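Local coordinates for LP04448p (PDB 2QK2), which probably binds tubulin as one TOG domain of an XMAP215-family protein (Mini spindles), helping it track and promote the growth of microtubule plus ends, at residues L176-L181 with E198-L203; V10-K15 with P47-G52; S69-V74 with E109-V114; C99-L104 with Q135-E140; K18-K23 with G55-A60. All coordinates share one frame; numbering follows the deposited sequence.

Contact 1 (L176-L181 with E198-L203); sequences LLTTSL and EALGTL
Residues 176-181 and 198-203 are helical throughout and run antiparallel at 152°, with axes 10.3 Å apart and T178 CA nearest to L200 CA at 7.0 Å. Five side chains meet across the gap, and no hydrogen bond spans it. L181 reaches across with CG anti to its own carbonyl carbon (chi1 -73°). Its CB lies 3.6 Å from L200 CD1, and its CD1 comes within 3.8 Å of A199 CB, so the isobutyl group straddles the alanine methyl with both branches, CD1 the nearer, and lays CB and CD1 against L200 CD1. L181 and L200 lie alongside, pointing opposite ways; L200 has a nearly eclipsed chi2 (1°), and its CD2 also packs beside L181 CB. The two segments belong to successive helices, 171-185 and 190-207, and form a helical hairpin of the kind from which HEAT-repeat solenoids such as this TOG domain are built. Further along, T178 and L203 meet nearly perpendicular. T178 OG1 stands 3.4 Å from L203 CD2, but its polar bond goes back to L174 O in its own helix, which lets the hydroxyl face a methyl group in a buried place. Two other hydroxyls are likewise turned onto their own helices. S180 OG gives a 2.8 Å hydrogen bond to L176 O, and T202 OG1 a 2.7 Å one to E198 O; each carbonyl also accepts the backbone N-H of the same serine or threonine. S180 packs on V139 of helix 131-141, and T202 on A158 and L161 of helix 147-161.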
# COMPACT_ATOMS: atom_id res chain seq x y z
N LEU A 176 17.04 7.19 7.47
CA LEU A 176 15.79 7.24 8.22
C LEU A 176 15.04 5.90 8.14
O LEU A 176 14.55 5.39 9.15
CB LEU A 176 14.89 8.36 7.67
CG LEU A 176 13.50 8.47 8.30
CD1 LEU A 176 13.63 8.87 9.77
CD2 LEU A 176 12.68 9.51 7.54
N LEU A 177 14.96 5.35 6.94
CA LEU A 177 14.28 4.08 6.75
C LEU A 177 14.99 2.94 7.47
O LEU A 177 14.36 2.16 8.17
CB LEU A 177 14.19 3.77 5.25
CG LEU A 177 12.83 3.80 4.55
CD1 LEU A 177 11.94 4.88 5.12
CD2 LEU A 177 13.06 4.01 3.07
N THR A 178 16.31 2.86 7.31
CA THR A 178 17.09 1.81 7.96
C THR A 178 16.98 1.91 9.48
O THR A 178 16.70 0.92 10.16
CB THR A 178 18.58 1.88 7.54
OG1 THR A 178 18.67 1.89 6.11
CG2 THR A 178 19.34 0.67 8.08
N THR A 179 17.18 3.11 10.01
CA THR A 179 17.09 3.33 11.45
C THR A 179 15.74 2.88 12.00
O THR A 179 15.68 2.18 13.01
CB THR A 179 17.27 4.83 11.80
OG1 THR A 179 18.61 5.23 11.51
CG2 THR A 179 16.98 5.08 13.28
N SER A 180 14.67 3.28 11.32
CA SER A 180 13.32 2.93 11.75
C SER A 180 13.08 1.42 11.71
O SER A 180 12.49 0.86 12.63
CB SER A 180 12.28 3.63 10.87
OG SER A 180 12.41 5.04 10.95
N LEU A 181 13.54 0.78 10.64
CA LEU A 181 13.37 -0.66 10.48
C LEU A 181 14.24 -1.48 11.45
O LEU A 181 13.83 -2.56 11.87
CB LEU A 181 13.66 -1.07 9.03
CG LEU A 181 12.59 -0.67 8.00
CD1 LEU A 181 13.10 -0.86 6.57
CD2 LEU A 181 11.35 -1.52 8.25
N GLU A 198 12.80 -8.68 6.28
CA GLU A 198 12.47 -8.77 4.86
C GLU A 198 12.64 -7.42 4.17
O GLU A 198 13.16 -7.34 3.06
CB GLU A 198 11.04 -9.28 4.66
CG GLU A 198 10.75 -9.69 3.22
CD GLU A 198 9.41 -10.38 3.07
OE1 GLU A 198 8.95 -11.01 4.03
OE2 GLU A 198 8.83 -10.31 1.97
N ALA A 199 12.21 -6.36 4.84
CA ALA A 199 12.32 -5.01 4.29
C ALA A 199 13.78 -4.60 4.18
O ALA A 199 14.21 -4.03 3.18
CB ALA A 199 11.56 -4.02 5.18
N LEU A 200 14.55 -4.89 5.23
CA LEU A 200 15.97 -4.56 5.27
C LEU A 200 16.73 -5.31 4.18
O LEU A 200 17.59 -4.74 3.50
CB LEU A 200 16.56 -4.90 6.64
CG LEU A 200 16.83 -3.81 7.68
CD1 LEU A 200 16.43 -2.43 7.19
CD2 LEU A 200 16.12 -4.17 8.96
N GLY A 201 16.42 -6.59 4.02
CA GLY A 201 17.09 -7.39 3.00
C GLY A 201 16.79 -6.88 1.61
O GLY A 201 17.66 -6.85 0.73
N THR A 202 15.54 -6.47 1.39
CA THR A 202 15.15 -5.96 0.09
C THR A 202 15.87 -4.64 -0.15
O THR A 202 16.31 -4.36 -1.27
CB THR A 202 13.62 -5.75 0.02
OG1 THR A 202 12.96 -6.98 0.38
CG2 THR A 202 13.19 -5.37 -1.40
N LEU A 203 16.01 -3.84 0.90
CA LEU A 203 16.69 -2.56 0.80
C LEU A 203 18.14 -2.76 0.35
O LEU A 203 18.65 -1.97 -0.45
CB LEU A 203 16.66 -1.83 2.14
CG LEU A 203 17.35 -0.46 2.14
CD1 LEU A 203 16.63 0.48 1.17
CD2 LEU A 203 17.33 0.12 3.55

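Contact 2 (V10-K15 with P47-G52)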
# COMPACT_ATOMS: atom_id res chain seq x y z
N VAL A 10 -12.23 5.18 -19.96
CA VAL A 10 -13.67 5.18 -19.76
C VAL A 10 -14.10 6.12 -18.64
O VAL A 10 -13.43 6.23 -17.61
CB VAL A 10 -14.18 3.76 -19.46
CG1 VAL A 10 -15.67 3.80 -19.12
CG2 VAL A 10 -13.94 2.85 -20.65
N ASP A 11 -15.22 6.80 -18.85
CA ASP A 11 -15.78 7.72 -17.88
C ASP A 11 -16.70 6.94 -16.95
O ASP A 11 -17.91 6.91 -17.16
CB ASP A 11 -16.58 8.81 -18.59
CG ASP A 11 -17.19 9.82 -17.64
OD1 ASP A 11 -17.32 9.51 -16.43
OD2 ASP A 11 -17.56 10.92 -18.09
N ILE A 12 -16.13 6.31 -15.92
CA ILE A 12 -16.96 5.54 -15.00
C ILE A 12 -17.71 6.43 -14.01
O ILE A 12 -18.72 6.01 -13.44
CB ILE A 12 -16.12 4.52 -14.18
CG1 ILE A 12 -15.08 5.25 -13.34
CG2 ILE A 12 -15.48 3.51 -15.12
CD1 ILE A 12 -14.46 4.36 -12.27
N LEU A 13 -17.23 7.65 -13.81
CA LEU A 13 -17.91 8.55 -12.89
C LEU A 13 -19.34 8.82 -13.35
O LEU A 13 -20.26 8.90 -12.53
CB LEU A 13 -17.14 9.87 -12.77
CG LEU A 13 -15.84 9.78 -11.96
CD1 LEU A 13 -15.08 11.09 -12.06
CD2 LEU A 13 -16.16 9.42 -10.51
N SER A 14 -19.54 8.93 -14.65
CA SER A 14 -20.88 9.19 -15.18
C SER A 14 -21.71 7.92 -15.28
O SER A 14 -22.91 7.99 -15.56
CB SER A 14 -20.78 9.85 -16.56
OG SER A 14 -20.11 9.01 -17.48
N LYS A 15 -21.09 6.77 -15.02
CA LYS A 15 -21.80 5.50 -15.10
C LYS A 15 -22.28 4.96 -13.77
O LYS A 15 -23.04 4.00 -13.72
CB LYS A 15 -20.92 4.45 -15.77
CG LYS A 15 -20.58 4.75 -17.21
CD LYS A 15 -19.81 3.60 -17.83
CE LYS A 15 -19.52 3.87 -19.28
NZ LYS A 15 -18.84 2.70 -19.90
N PRO A 47 -10.54 -1.20 -17.18
CA PRO A 47 -9.20 -1.06 -16.61
C PRO A 47 -8.52 0.29 -16.86
O PRO A 47 -7.59 0.66 -16.14
CB PRO A 47 -8.43 -2.23 -17.23
CG PRO A 47 -9.09 -2.37 -18.57
CD PRO A 47 -10.55 -2.24 -18.22
N LYS A 48 -8.97 1.01 -17.87
CA LYS A 48 -8.40 2.32 -18.19
C LYS A 48 -9.42 3.39 -17.84
O LYS A 48 -10.51 3.44 -18.42
CB LYS A 48 -8.03 2.39 -19.67
CG LYS A 48 -7.28 3.65 -20.07
CD LYS A 48 -5.90 3.71 -19.45
CE LYS A 48 -5.13 4.93 -19.91
NZ LYS A 48 -3.75 5.00 -19.35
N LEU A 49 -9.07 4.26 -16.90
CA LEU A 49 -9.99 5.30 -16.46
C LEU A 49 -9.68 6.70 -16.98
O LEU A 49 -8.53 7.13 -17.03
CB LEU A 49 -10.04 5.32 -14.93
CG LEU A 49 -10.43 3.98 -14.30
CD1 LEU A 49 -10.34 4.05 -12.78
CD2 LEU A 49 -11.84 3.60 -14.74
N GLU A 50 -10.73 7.40 -17.36
CA GLU A 50 -10.64 8.76 -17.88
C GLU A 50 -10.32 9.73 -16.74
O GLU A 50 -10.60 9.44 -15.57
CB GLU A 50 -11.97 9.13 -18.52
CG GLU A 50 -12.01 10.44 -19.27
CD GLU A 50 -13.39 10.72 -19.84
OE1 GLU A 50 -14.30 11.07 -19.06
OE2 GLU A 50 -13.57 10.56 -21.07
N ASN A 51 -9.73 10.87 -17.07
CA ASN A 51 -9.42 11.88 -16.06
C ASN A 51 -10.74 12.38 -15.48
O ASN A 51 -11.77 12.29 -16.14
CB ASN A 51 -8.68 13.06 -16.69
CG ASN A 51 -7.36 12.67 -17.29
OD1 ASN A 51 -6.48 12.16 -16.60
ND2 ASN A 51 -7.22 12.90 -18.60
N GLY A 52 -10.71 12.89 -14.26
CA GLY A 52 -11.93 13.38 -13.65
C GLY A 52 -11.76 13.74 -12.19
O GLY A 52 -10.66 13.67 -11.66
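Two loops meet through a single parallel beta bridge, V10 with L49: V10 N donates to K48 O (2.9 Å, 164°), and E50 N donates to V10 O (3.0 Å, 167°). E50 then runs out extended alongside D11, its CG anti to the backbone N. Its CB rests 3.4 Å from V10 O, CD lies beside D11 CB, and at the tip OE1 is 3.2 Å from D11 CB and 3.4 Å from D11 OD2. The two carboxylates, their planes 56° apart, would probably repel each other and so raise the pKa of one or both. D11 is held by its own turn: OD1 accepts S14 N (2.9 Å) from above the carboxylate plane, an Asx motif, while S14 OG donates to D11 O. An alanine in place of D11 would remove OD1, the acceptor of S14 N, and would probably loosen the turn. On the buried side, I12 CG2 and CD1 both press on L49 CD2, CG2 at 3.7 Å. L49 also packs on L43 of helix 29-45 and on L84 and L88 of helix 71-88, and R91 binds L49 O, so the bridge ties the N-terminal loop to the ends of these two helices.

Contact 3 (S69-V74 with E109-V114); sequences SNVVLV and EKKPNV
Mostly apolar packing carries this contact between the starts of helices 71-88 and 112-126. V74 CG1 meets V114 CG1 tip to tip at 3.8 Å, both methyls anti to their backbone N atoms and the two side chains crossing obliquely. The other branch of V114, CG2, lies 3.9 Å from V71 CB and also touches V71 O. V71 spreads its methyls over the charged residues opposite: CG1 meets E109 OE2 at 3.7 Å, and CG2 meets K111 CD at 3.8 Å, each pair nearly perpendicular.

Hydrogen bonds stay within each segment. E109 OE1 takes K111 N on its anti lone pair at 3.0 Å and 165°, the bend at chi2 turning the carboxylate back over its own loop. N70, the N-cap of its helix, accepts L73 N at OD1 (3.2 Å), with a weak second bond from V72 N. An alanine in place of E109 would lose the acceptor of K111 N and would probably loosen the loop before the helix, as well as the packing on V71. N70 and L73 also touch W29 at this edge of the domain, where loops between paired helices contact tubulin in related TOG domains. Polar groups therefore shape the two helix starts, while the join is made by valine methyls, bordered on the outer side by the carboxylate of E109 and the chain of K111.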
# COMPACT_ATOMS: atom_id res chain seq x y z
N SER A 69 -18.01 -1.12 10.23
CA SER A 69 -17.86 -2.22 11.18
C SER A 69 -17.91 -3.58 10.50
O SER A 69 -17.53 -4.59 11.08
CB SER A 69 -18.96 -2.14 12.25
OG SER A 69 -20.25 -2.19 11.66
N ASN A 70 -18.38 -3.59 9.25
CA ASN A 70 -18.50 -4.83 8.49
C ASN A 70 -17.22 -5.11 7.68
O ASN A 70 -16.91 -4.38 6.73
CB ASN A 70 -19.71 -4.71 7.56
CG ASN A 70 -20.06 -6.02 6.89
OD1 ASN A 70 -19.25 -6.60 6.18
ND2 ASN A 70 -21.29 -6.49 7.12
N VAL A 71 -16.48 -6.16 8.05
CA VAL A 71 -15.23 -6.48 7.36
C VAL A 71 -15.39 -6.86 5.90
O VAL A 71 -14.45 -6.73 5.12
CB VAL A 71 -14.44 -7.59 8.09
CG1 VAL A 71 -14.04 -7.10 9.47
CG2 VAL A 71 -15.28 -8.87 8.19
N VAL A 72 -16.57 -7.32 5.51
CA VAL A 72 -16.79 -7.67 4.11
C VAL A 72 -16.80 -6.38 3.28
O VAL A 72 -16.29 -6.34 2.16
CB VAL A 72 -18.13 -8.42 3.92
CG1 VAL A 72 -18.51 -8.45 2.45
CG2 VAL A 72 -18.00 -9.84 4.45
N LEU A 73 -17.38 -5.33 3.85
CA LEU A 73 -17.45 -4.03 3.18
C LEU A 73 -16.06 -3.38 3.15
O LEU A 73 -15.69 -2.74 2.17
CB LEU A 73 -18.45 -3.13 3.92
CG LEU A 73 -19.86 -3.04 3.32
CD1 LEU A 73 -20.26 -4.36 2.67
CD2 LEU A 73 -20.84 -2.64 4.41
N VAL A 74 -15.30 -3.55 4.23
CA VAL A 74 -13.95 -3.00 4.29
C VAL A 74 -13.11 -3.60 3.16
O VAL A 74 -12.44 -2.87 2.43
CB VAL A 74 -13.29 -3.30 5.65
CG1 VAL A 74 -11.82 -2.91 5.63
CG2 VAL A 74 -14.03 -2.54 6.75
N GLU A 109 -6.50 -4.53 11.68
CA GLU A 109 -7.46 -5.58 11.37
C GLU A 109 -6.67 -6.77 10.83
O GLU A 109 -5.93 -6.63 9.86
CB GLU A 109 -8.46 -5.08 10.31
CG GLU A 109 -9.37 -6.16 9.75
CD GLU A 109 -10.20 -6.83 10.83
OE1 GLU A 109 -9.96 -8.02 11.11
OE2 GLU A 109 -11.08 -6.15 11.40
N LYS A 110 -6.84 -7.94 11.44
CA LYS A 110 -6.09 -9.11 11.01
C LYS A 110 -6.80 -10.11 10.11
O LYS A 110 -6.17 -11.04 9.61
CB LYS A 110 -5.54 -9.84 12.24
CG LYS A 110 -4.66 -8.96 13.12
CD LYS A 110 -3.99 -9.75 14.24
CE LYS A 110 -2.97 -10.72 13.69
NZ LYS A 110 -2.21 -11.42 14.77
N LYS A 111 -8.09 -9.95 9.88
CA LYS A 111 -8.78 -10.88 9.00
C LYS A 111 -8.01 -10.88 7.68
O LYS A 111 -7.90 -9.85 7.02
CB LYS A 111 -10.24 -10.47 8.79
CG LYS A 111 -11.08 -11.58 8.18
CD LYS A 111 -12.52 -11.50 8.66
CE LYS A 111 -13.29 -12.79 8.36
NZ LYS A 111 -14.69 -12.74 8.87
N PRO A 112 -7.48 -12.04 7.28
CA PRO A 112 -6.71 -12.19 6.03
C PRO A 112 -7.31 -11.60 4.76
O PRO A 112 -6.58 -11.06 3.92
CB PRO A 112 -6.49 -13.70 5.94
CG PRO A 112 -7.68 -14.27 6.66
CD PRO A 112 -7.78 -13.36 7.86
N ASN A 113 -8.63 -11.69 4.60
CA ASN A 113 -9.26 -11.14 3.40
C ASN A 113 -9.15 -9.63 3.35
O ASN A 113 -9.00 -9.05 2.28
CB ASN A 113 -10.71 -11.59 3.32
CG ASN A 113 -10.83 -13.08 3.15
OD1 ASN A 113 -10.54 -13.85 4.07
ND2 ASN A 113 -11.22 -13.51 1.95
N VAL A 114 -9.23 -8.99 4.51
CA VAL A 114 -9.11 -7.54 4.60
C VAL A 114 -7.65 -7.18 4.35
O VAL A 114 -7.35 -6.25 3.61
CB VAL A 114 -9.54 -7.02 5.98
CG1 VAL A 114 -9.14 -5.54 6.13
CG2 VAL A 114 -11.04 -7.16 6.15

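Contact 4 (C99-L104 with Q135-E140); sequences CVPSLL and QESIVE
Side-by-side stacking of parallel helices, as in an alpha-solenoid, brings helix 93-105 against helix 131-141. Their segments 99-104 and 135-140 run only 13° apart, with axes 9.4 Å from each other. The closest meeting is between P101 and S137, whose CA atoms are 5.6 Å apart. S137 OG, anti to its carbonyl carbon (chi1 -62°), sits over one face of the pyrrolidine ring, above its CG corner, just 3.1 Å from P101 CG, a tight approach of an oxygen to a ring carbon; S137 CB follows at 3.7 Å from that same CG. The small serine side chain probably helps the backbones come this close. P101, which has no N-H to give to the preceding turn, kinks its helix there, and helix 131-141 is likewise kinked at E136 and S137. This kind of parallel packing links successive helical pairs in HEAT-repeat domains, and helix 112-126 lies between the two in sequence. On the more buried side of the serine, V100 CG1 reaches S137 CB at 4.1 Å. One turn further on, L104 points its CD1 methyl at the backbone, 4.0 Å from S137 O and 4.2 Å from I138 CA, with CG anti to its own carbonyl carbon. L104 packs at the same time on I122 of helix 112-126, and L103 on L118 and I125 of that helix. Away from P101, V139 and Q135 lean on L176 of helix 171-185.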
# COMPACT_ATOMS: atom_id res chain seq x y z
N CYS A 99 -4.55 8.87 1.52
CA CYS A 99 -4.90 7.45 1.62
C CYS A 99 -3.91 6.61 2.43
O CYS A 99 -4.32 5.78 3.23
CB CYS A 99 -5.01 6.83 0.23
SG CYS A 99 -6.45 7.32 -0.74
N VAL A 100 -2.62 6.83 2.20
CA VAL A 100 -1.58 6.04 2.86
C VAL A 100 -1.71 5.86 4.38
O VAL A 100 -1.74 4.73 4.87
CB VAL A 100 -0.17 6.59 2.50
CG1 VAL A 100 0.91 5.90 3.34
CG2 VAL A 100 0.11 6.34 1.01
N PRO A 101 -1.79 6.96 5.14
CA PRO A 101 -1.92 6.86 6.60
C PRO A 101 -3.14 6.04 7.04
O PRO A 101 -3.04 5.23 7.96
CB PRO A 101 -2.04 8.32 7.03
CG PRO A 101 -1.23 9.04 6.00
CD PRO A 101 -1.66 8.37 4.72
N SER A 102 -4.28 6.26 6.39
CA SER A 102 -5.51 5.54 6.72
C SER A 102 -5.39 4.05 6.47
O SER A 102 -5.81 3.23 7.29
CB SER A 102 -6.69 6.09 5.90
OG SER A 102 -6.83 7.48 6.08
N LEU A 103 -4.82 3.69 5.33
CA LEU A 103 -4.64 2.29 4.99
C LEU A 103 -3.70 1.59 5.98
O LEU A 103 -4.01 0.50 6.47
CB LEU A 103 -4.10 2.15 3.57
CG LEU A 103 -5.13 2.49 2.47
CD1 LEU A 103 -4.43 2.60 1.12
CD2 LEU A 103 -6.21 1.41 2.44
N LEU A 104 -2.56 2.21 6.28
CA LEU A 104 -1.60 1.62 7.21
C LEU A 104 -2.21 1.36 8.59
O LEU A 104 -2.04 0.28 9.15
CB LEU A 104 -0.37 2.53 7.36
CG LEU A 104 0.53 2.64 6.13
CD1 LEU A 104 1.61 3.70 6.36
CD2 LEU A 104 1.15 1.29 5.83
N GLN A 135 7.31 9.28 3.33
CA GLN A 135 8.16 8.92 4.46
C GLN A 135 7.62 9.20 5.86
O GLN A 135 7.74 8.35 6.75
CB GLN A 135 9.54 9.56 4.33
CG GLN A 135 9.53 11.07 4.15
CD GLN A 135 10.92 11.63 4.03
OE1 GLN A 135 11.63 11.77 5.03
NE2 GLN A 135 11.33 11.95 2.81
N GLU A 136 7.03 10.37 6.08
CA GLU A 136 6.50 10.68 7.40
C GLU A 136 5.43 9.69 7.85
O GLU A 136 5.49 9.18 8.97
CB GLU A 136 5.93 12.10 7.44
CG GLU A 136 6.98 13.19 7.32
CD GLU A 136 6.40 14.58 7.48
OE1 GLU A 136 5.76 14.85 8.53
OE2 GLU A 136 6.57 15.41 6.56
N SER A 137 4.47 9.42 6.99
CA SER A 137 3.40 8.48 7.32
C SER A 137 3.97 7.08 7.57
O SER A 137 3.62 6.42 8.54
CB SER A 137 2.38 8.42 6.18
OG SER A 137 1.77 9.68 5.98
N ILE A 138 4.86 6.65 6.67
CA ILE A 138 5.48 5.34 6.79
C ILE A 138 6.24 5.19 8.10
O ILE A 138 6.00 4.25 8.86
CB ILE A 138 6.45 5.08 5.61
CG1 ILE A 138 5.66 5.07 4.29
CG2 ILE A 138 7.19 3.76 5.81
CD1 ILE A 138 6.51 4.84 3.06
N VAL A 139 7.15 6.12 8.37
CA VAL A 139 7.94 6.08 9.59
C VAL A 139 7.06 6.15 10.83
O VAL A 139 7.27 5.42 11.80
CB VAL A 139 8.98 7.24 9.60
CG1 VAL A 139 9.70 7.30 10.94
CG2 VAL A 139 9.99 7.03 8.48
N GLU A 140 6.06 7.02 10.80
CA GLU A 140 5.15 7.15 11.93
C GLU A 140 4.44 5.83 12.18
O GLU A 140 4.23 5.43 13.32
CB GLU A 140 4.13 8.26 11.66
CG GLU A 140 3.16 8.51 12.80
CD GLU A 140 2.14 9.58 12.46
OE1 GLU A 140 2.56 10.73 12.18
OE2 GLU A 140 0.92 9.28 12.47

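Contact 5 (K18-K23 with G55-A60)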
# COMPACT_ATOMS: atom_id res chain seq x y z
N LYS A 18 -27.13 6.72 -9.57
CA LYS A 18 -27.47 8.02 -9.01
C LYS A 18 -27.62 7.97 -7.49
O LYS A 18 -27.69 9.01 -6.84
CB LYS A 18 -28.75 8.56 -9.65
CG LYS A 18 -30.03 7.88 -9.21
CD LYS A 18 -31.24 8.42 -9.97
CE LYS A 18 -31.38 9.93 -9.83
NZ LYS A 18 -32.49 10.49 -10.67
N ASP A 19 -27.68 6.78 -6.91
CA ASP A 19 -27.81 6.67 -5.46
C ASP A 19 -26.57 6.03 -4.83
O ASP A 19 -26.59 5.59 -3.67
CB ASP A 19 -29.06 5.87 -5.09
CG ASP A 19 -29.04 4.46 -5.65
OD1 ASP A 19 -28.11 4.12 -6.42
OD2 ASP A 19 -29.96 3.68 -5.32
N PHE A 20 -25.48 5.99 -5.59
CA PHE A 20 -24.24 5.41 -5.10
C PHE A 20 -23.86 5.93 -3.71
O PHE A 20 -23.67 5.14 -2.78
CB PHE A 20 -23.10 5.72 -6.08
CG PHE A 20 -21.77 5.21 -5.62
CD1 PHE A 20 -21.41 3.87 -5.82
CD2 PHE A 20 -20.88 6.05 -4.94
CE1 PHE A 20 -20.20 3.38 -5.35
CE2 PHE A 20 -19.66 5.56 -4.47
CZ PHE A 20 -19.32 4.22 -4.67
N TYR A 21 -23.75 7.24 -3.57
CA TYR A 21 -23.36 7.83 -2.30
C TYR A 21 -24.42 7.72 -1.20
O TYR A 21 -24.08 7.44 -0.04
CB TYR A 21 -22.93 9.29 -2.50
CG TYR A 21 -21.71 9.40 -3.39
CD1 TYR A 21 -21.84 9.68 -4.75
CD2 TYR A 21 -20.42 9.17 -2.88
CE1 TYR A 21 -20.72 9.72 -5.59
CE2 TYR A 21 -19.29 9.21 -3.72
CZ TYR A 21 -19.45 9.48 -5.07
OH TYR A 21 -18.35 9.50 -5.90
N ASP A 22 -25.69 7.91 -1.54
CA ASP A 22 -26.74 7.80 -0.53
C ASP A 22 -26.77 6.39 0.07
O ASP A 22 -26.87 6.24 1.29
CB ASP A 22 -28.11 8.14 -1.12
CG ASP A 22 -28.27 9.63 -1.42
OD1 ASP A 22 -27.55 10.45 -0.80
OD2 ASP A 22 -29.11 9.98 -2.27
N LYS A 23 -26.69 5.37 -0.77
CA LYS A 23 -26.72 4.00 -0.25
C LYS A 23 -25.56 3.70 0.70
O LYS A 23 -25.73 2.94 1.67
CB LYS A 23 -26.72 2.99 -1.38
CG LYS A 23 -28.10 2.66 -1.94
CD LYS A 23 -27.98 1.50 -2.92
CE LYS A 23 -29.32 1.00 -3.40
NZ LYS A 23 -29.10 -0.09 -4.41
N GLY A 55 -12.07 12.79 -6.19
CA GLY A 55 -12.00 13.09 -4.77
C GLY A 55 -13.15 12.54 -3.92
O GLY A 55 -12.92 11.93 -2.88
N ALA A 56 -14.39 12.76 -4.37
CA ALA A 56 -15.55 12.30 -3.62
C ALA A 56 -15.56 10.78 -3.50
O ALA A 56 -15.89 10.24 -2.44
CB ALA A 56 -16.86 12.78 -4.29
N LEU A 57 -15.20 10.10 -4.58
CA LEU A 57 -15.18 8.64 -4.57
C LEU A 57 -14.11 8.12 -3.62
O LEU A 57 -14.36 7.21 -2.82
CB LEU A 57 -14.94 8.11 -5.99
CG LEU A 57 -14.86 6.58 -6.11
CD1 LEU A 57 -16.10 5.94 -5.48
CD2 LEU A 57 -14.73 6.18 -7.58
N VAL A 58 -12.91 8.70 -3.68
CA VAL A 58 -11.83 8.27 -2.80
C VAL A 58 -12.21 8.48 -1.33
O VAL A 58 -11.96 7.62 -0.48
CB VAL A 58 -10.51 9.03 -3.13
CG1 VAL A 58 -9.41 8.64 -2.11
CG2 VAL A 58 -10.05 8.67 -4.55
N SER A 59 -12.83 9.61 -1.04
CA SER A 59 -13.24 9.90 0.33
C SER A 59 -14.29 8.88 0.79
O SER A 59 -14.24 8.40 1.93
CB SER A 59 -13.83 11.31 0.41
OG SER A 59 -14.19 11.64 1.74
N ALA A 60 -15.23 8.54 -0.08
CA ALA A 60 -16.27 7.57 0.26
C ALA A 60 -15.65 6.20 0.56
O ALA A 60 -16.03 5.54 1.53
CB ALA A 60 -17.28 7.45 -0.89
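K23 NZ is the best-held polar atom, gripped by two carboxylates: E34 OE1 of helix 29-45 in a salt bridge, and D19 OD2 in a long one at 4.0 Å. D19 sits at the N-cap of helix 20-24 but its side chain makes no capping bond. Aromatic rings do the work across to helix 55-67. Y21, with CG anti to its carbonyl carbon (chi1 -63°), presents an edge to that helix: A60 CB lies near the ring plane, 3.9 Å from Y21 CE2, and L57 CA is also at the edge. Its hydroxyl comes tip-on against the helix, with Y21 OH 3.5 Å from L57 CA and 3.7 Å from L57 CB. Although L57 N is equally near, the angle is too poor for a hydrogen bond. A56 CB flanks the same oxygen at 3.9 Å. One face of the tyrosine is covered by its neighbour, F20 CD2 standing 3.5 Å above the ring centre, which probably helps to fix its tilt. F20, swung the other way with CG anti to the backbone N (chi1 177°), passes the leucine nearly perpendicular, its CE2 3.7 Å from L57 CD1. Both F20 and L57 also pack on L39 of helix 29-45, in the buried layer at the N-terminal end of this HEAT-repeat array. The join is mostly apolar, the tyrosine hydroxyl lying against the helix without a hydrogen bond across it; charge pairing stays on the far flank.

How the contacts relate
Contacts 1 and 4 are the buried ones, whereas contacts 2, 3 and 5 are partly exposed. Contacts 4 and 1 touch directly, V139 meeting S180 and L176, so packing passes from helix 131-141 to helix 171-185; contact 5 reaches contact 4 through V58 and C99. Contacts 2 and 5 alternate along the chain, with adjoining segments at the N-terminal end; contacts 3 and 4 also alternate, helix 93-105 of contact 4 lying in sequence between the two helices of contact 3. Only contact 2, between loops, has hydrogen bonds across it. The helical joins rely mainly on packing: leucines in contact 1, serine over proline in contact 4, charge-edged valines in contact 3, aromatic rings in contact 5.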